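Local coordinates for protein titin (Homo sapiens, PDB 4QEG) that forms a giant elastic filament of muscle sarcomeres, built largely of immunoglobulin-like and fibronectin-like modules and carrying a serine/threonine kinase domain, at residues L6-T11 / D82-T87. Residues are numbered along the deposited sequence; the frame is centred on the assembly and turned at random. Where two conformers were deposited one is given.
Sequences LHITKT and DQVSAT
Ile8 lies antiparallel beside the Asp82 side chain, its CD1 resting 3.6 Å from CB of Asp82, and meets Val84 tip to tip, CD1 of Ile8 to CG2 of Val84 at 3.9 Å. With CG1 beside the backbone N (chi1 -68°) and the chain extended beyond it, Ile8 carries CD1 across to segment 82-87. Val84 offers its other methyl to Thr11, which stands roughly perpendicular to it, CG2 of Thr11 lying 3.7 Å from CG1 of Val84. At the Asp82 end of this apolar patch the polar link is made by the carboxylate: OD2 of Asp82 takes the N-H of Ile8 through the anti lone pair, a nearly straight bond (170°) of 3.3 Å from N to OD2. A water donates to OD2 of Asp82 at 2.6 Å and to O of Ile8 at 3.0 Å, linking the Ile8 carbonyl to the acid oxygen that already takes its N-H. Strands 8-10 and 82-90 belong to opposite sheets of the I-set sandwich; Cys27 of strand 23-29 touches both Ile8 and Val84, while Thr9 and Lys10 form a classic beta bulge against Glu28. The sheets are thus joined here by apolar side-chain contacts and one backbone-to-carboxylate hydrogen bond, with no backbone-to-backbone bond between the two segments.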
loop_
_atom_site.group_PDB
_atom_site.type_symbol
_atom_site.label_atom_id
_atom_site.label_comp_id
_atom_site.label_asym_id
_atom_site.label_seq_id
_atom_site.Cartn_x
_atom_site.Cartn_y
_atom_site.Cartn_z
ATOM N N LEU A 6 13.960 12.621 2.184
ATOM C CA LEU A 6 12.667 12.062 1.818
ATOM C C LEU A 6 12.700 10.559 2.079
ATOM O O LEU A 6 13.408 9.812 1.387
ATOM C CB LEU A 6 12.336 12.342 0.349
ATOM C CG LEU A 6 11.143 11.557 -0.199
ATOM C CD1 LEU A 6 9.852 11.927 0.542
ATOM C CD2 LEU A 6 11.017 11.784 -1.706
ATOM N N HIS A 7 11.946 10.116 3.078
ATOM C CA HIS A 7 11.975 8.711 3.457
ATOM C C HIS A 7 10.671 8.230 4.089
ATOM O O HIS A 7 9.786 9.019 4.432
ATOM C CB HIS A 7 13.131 8.451 4.421
ATOM C CG HIS A 7 12.949 9.100 5.756
ATOM N ND1 HIS A 7 13.125 10.455 5.947
ATOM C CD2 HIS A 7 12.597 8.587 6.955
ATOM C CE1 HIS A 7 12.895 10.743 7.217
ATOM N NE2 HIS A 7 12.563 9.635 7.851
ATOM N N ILE A 8 10.570 6.917 4.227
ATOM C CA ILE A 8 9.395 6.288 4.801
ATOM C C ILE A 8 9.581 6.323 6.305
ATOM O O ILE A 8 10.640 5.942 6.819
ATOM C CB ILE A 8 9.221 4.844 4.279
ATOM C CG1 ILE A 8 8.859 4.876 2.792
ATOM C CG2 ILE A 8 8.159 4.087 5.084
ATOM C CD1 ILE A 8 9.041 3.558 2.087
ATOM N N THR A 9 8.574 6.819 7.008
ATOM C CA THR A 9 8.681 7.011 8.448
ATOM C C THR A 9 7.955 5.928 9.238
ATOM O O THR A 9 8.226 5.725 10.411
ATOM C CB THR A 9 8.120 8.370 8.851
ATOM O OG1 THR A 9 6.767 8.461 8.392
ATOM C CG2 THR A 9 8.945 9.487 8.210
ATOM N N LYS A 10 7.007 5.256 8.597
ATOM C CA LYS A 10 6.281 4.173 9.246
ATOM C C LYS A 10 5.896 3.106 8.225
ATOM O O LYS A 10 5.274 3.404 7.201
ATOM C CB LYS A 10 5.037 4.707 9.963
ATOM C CG LYS A 10 4.094 3.616 10.443
ATOM C CD LYS A 10 3.178 4.109 11.540
ATOM C CE LYS A 10 3.989 4.681 12.693
ATOM N NZ LYS A 10 5.064 3.751 13.166
ATOM N N THR A 11 6.277 1.866 8.520
ATOM C CA THR A 11 6.124 0.748 7.598
ATOM C C THR A 11 4.725 0.143 7.649
ATOM O O THR A 11 3.909 0.500 8.495
ATOM C CB THR A 11 7.153 -0.361 7.897
ATOM O OG1 THR A 11 6.811 -1.020 9.123
ATOM C CG2 THR A 11 8.552 0.231 8.022
ATOM N N ASP A 82 13.932 4.291 -0.327
ATOM C CA ASP A 82 13.285 3.239 0.455
ATOM C C ASP A 82 12.230 2.456 -0.317
ATOM O O ASP A 82 11.622 2.958 -1.271
ATOM C CB ASP A 82 12.592 3.826 1.683
ATOM C CG ASP A 82 13.553 4.204 2.776
ATOM O OD1 ASP A 82 14.664 3.610 2.810
ATOM O OD2 ASP A 82 13.186 5.095 3.590
ATOM N N GLN A 83 11.963 1.241 0.144
ATOM C CA GLN A 83 10.682 0.623 -0.158
ATOM C C GLN A 83 10.345 -0.353 0.964
ATOM O O GLN A 83 11.229 -1.031 1.495
ATOM C CB GLN A 83 10.704 -0.057 -1.525
ATOM C CG GLN A 83 11.476 -1.361 -1.611
ATOM C CD GLN A 83 11.340 -2.025 -2.967
ATOM O OE1 GLN A 83 11.239 -1.354 -3.995
ATOM N NE2 GLN A 83 11.327 -3.356 -2.976
ATOM N N VAL A 84 9.075 -0.388 1.348
ATOM C CA VAL A 84 8.603 -1.294 2.395
ATOM C C VAL A 84 7.524 -2.206 1.835
ATOM O O VAL A 84 6.804 -1.826 0.912
ATOM C CB VAL A 84 8.031 -0.533 3.612
ATOM C CG1 VAL A 84 9.141 0.139 4.401
ATOM C CG2 VAL A 84 6.984 0.486 3.169
ATOM N N SER A 85 7.406 -3.403 2.399
ATOM C CA SER A 85 6.491 -4.404 1.888
ATOM C C SER A 85 5.729 -5.097 3.012
ATOM O O SER A 85 6.186 -5.161 4.153
ATOM C CB SER A 85 7.248 -5.446 1.064
ATOM O OG SER A 85 7.678 -4.899 -0.164
ATOM N N ALA A 86 4.564 -5.625 2.680
ATOM C CA ALA A 86 3.810 -6.421 3.627
ATOM C C ALA A 86 2.953 -7.379 2.822
ATOM O O ALA A 86 2.762 -7.192 1.628
ATOM C CB ALA A 86 2.970 -5.543 4.541
ATOM N N THR A 87 2.447 -8.417 3.465
ATOM C CA THR A 87 1.690 -9.433 2.760
ATOM C C THR A 87 0.206 -9.363 3.084
ATOM O O THR A 87 -0.180 -9.089 4.228
ATOM C CB THR A 87 2.205 -10.836 3.106
ATOM O OG1 THR A 87 1.878 -11.134 4.467
ATOM C CG2 THR A 87 3.708 -10.900 2.925
HETATM O O HOH W 1 13.178 4.556 6.159
#